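Local structure of intestinal fatty acid binding protein (Rattus norvegicus, 1ICM) at residues 114-117 / 122-125. The protein binds long-chain fatty acids such as myristate inside a beta-barrel and probably takes part in their uptake or transport in intestinal cells. Numbering follows the deposited sequence.
Sequences IQTY and VEAK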
loop_
_atom_site.group_PDB
_atom_site.type_symbol
_atom_site.label_atom_id
_atom_site.label_comp_id
_atom_site.label_asym_id
_atom_site.label_seq_id
_atom_site.Cartn_x
_atom_site.Cartn_y
_atom_site.Cartn_z
ATOM N N ILE A 114 2.069 -6.054 8.105
ATOM C CA ILE A 114 2.932 -4.890 8.118
ATOM C C ILE A 114 3.192 -4.478 6.697
ATOM O O ILE A 114 3.583 -5.348 5.921
ATOM C CB ILE A 114 4.268 -5.170 8.767
ATOM C CG1 ILE A 114 4.014 -5.696 10.190
ATOM C CG2 ILE A 114 5.133 -3.889 8.669
ATOM C CD1 ILE A 114 5.296 -6.072 10.917
ATOM N N GLN A 115 2.904 -3.207 6.375
ATOM C CA GLN A 115 3.132 -2.723 5.021
ATOM C C GLN A 115 4.250 -1.704 5.108
ATOM O O GLN A 115 4.085 -0.678 5.777
ATOM C CB GLN A 115 1.936 -2.003 4.355
ATOM C CG GLN A 115 0.819 -2.931 3.884
ATOM C CD GLN A 115 -0.184 -2.320 2.906
ATOM O OE1 GLN A 115 -0.801 -3.278 2.243
ATOM N NE2 GLN A 115 -0.430 -1.091 2.741
ATOM N N THR A 116 5.377 -1.958 4.462
ATOM C CA THR A 116 6.471 -0.989 4.538
ATOM C C THR A 116 6.648 -0.371 3.152
ATOM O O THR A 116 6.517 -1.053 2.116
ATOM C CB THR A 116 7.781 -1.749 4.848
ATOM O OG1 THR A 116 7.618 -2.365 6.095
ATOM C CG2 THR A 116 8.959 -0.816 5.089
ATOM N N TYR A 117 6.995 0.913 3.144
ATOM C CA TYR A 117 7.280 1.583 1.879
ATOM C C TYR A 117 8.646 2.301 1.960
ATOM O O TYR A 117 9.077 2.795 3.014
ATOM C CB TYR A 117 6.283 2.738 1.556
ATOM C CG TYR A 117 4.795 2.520 1.799
ATOM C CD1 TYR A 117 4.116 1.492 1.137
ATOM C CD2 TYR A 117 4.066 3.358 2.646
ATOM C CE1 TYR A 117 2.748 1.283 1.330
ATOM C CE2 TYR A 117 2.691 3.173 2.834
ATOM C CZ TYR A 117 2.033 2.121 2.188
ATOM O OH TYR A 117 0.683 1.905 2.376
ATOM N N VAL A 122 13.489 7.527 2.154
ATOM C CA VAL A 122 12.681 7.611 3.371
ATOM C C VAL A 122 11.825 6.339 3.417
ATOM O O VAL A 122 11.323 5.864 2.377
ATOM C CB VAL A 122 11.699 8.788 3.258
ATOM C CG1 VAL A 122 10.902 8.915 4.551
ATOM C CG2 VAL A 122 12.526 10.058 3.061
ATOM N N GLU A 123 11.715 5.848 4.650
ATOM C CA GLU A 123 10.942 4.624 4.901
ATOM C C GLU A 123 9.714 4.975 5.743
ATOM O O GLU A 123 9.770 5.864 6.601
ATOM C CB GLU A 123 11.837 3.706 5.783
ATOM C CG GLU A 123 11.242 2.327 6.156
ATOM C CD GLU A 123 11.952 1.667 7.330
ATOM O OE1 GLU A 123 12.887 2.123 7.962
ATOM O OE2 GLU A 123 11.464 0.501 7.627
ATOM N N ALA A 124 8.617 4.248 5.537
ATOM C CA ALA A 124 7.425 4.466 6.357
ATOM C C ALA A 124 6.759 3.105 6.524
ATOM O O ALA A 124 6.913 2.228 5.674
ATOM C CB ALA A 124 6.386 5.330 5.661
ATOM N N LYS A 125 5.977 2.911 7.585
ATOM C CA LYS A 125 5.221 1.674 7.739
ATOM C C LYS A 125 3.790 2.018 8.186
ATOM O O LYS A 125 3.526 3.029 8.901
ATOM C CB LYS A 125 5.721 0.825 8.889
ATOM C CG LYS A 125 7.209 0.590 8.890
ATOM C CD LYS A 125 7.452 -0.788 9.474
ATOM C CE LYS A 125 8.736 -0.871 10.276
ATOM N NZ LYS A 125 9.941 -0.468 9.539
#
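Tyr117 and Ala124 form an antiparallel hydrogen-bonded pair between strands 112-119 and 122-130, which make up a beta hairpin. Tyr117 N gives its hydrogen to Ala124 O over 2.9 Å, and the bond is nearly straight at 170°. The return bond runs from Ala124 N to Tyr117 O, also 2.9 Å, and is more bent at 154°. Beside this pair, Thr116 and Lys125 form the non-hydrogen-bonded pair. CA-H...O contacts supplement the backbone bonds, among them Lys125 CA to Gln115 O at 3.3 Å.

On the outer face, the Lys125 chain runs alongside Thr116. The lysine chain bends along its length, and its CD passes 3.7 Å from Thr116 OG1. CG2 of Ile114 touches the same CD, at 4.0 Å, close beside the threonine hydroxyl. The bends lead Lys125 NZ back to Glu123 OE2, a salt bridge of 2.6 Å along one strand. Thr116 CG2, anti to its own N (OG1 at chi1 -62°), lies 3.8 Å from Glu123 OE2. Replacing Thr116 with glycine would probably open a gap beneath the ion pair and leave the Lys125 chain freer to turn.

On the inner face, the Tyr117 ring meets the Ala124 methyl obliquely, CD2 to CB 4.3 Å. The Tyr117 side chain also touches the bound myristate, and helix 14-21 covers them, with Tyr14 on Tyr117 and Phe17 on Ala124. Gln115 NE2 makes a weak hydrogen bond to Tyr117 OH, while its OE1 is held by Arg106.

The chemistry thus divides by face, as expected for a fatty-acid-binding beta-barrel: a charged pair over aliphatic groups outside, and an aromatic side chain beside the lipid inside.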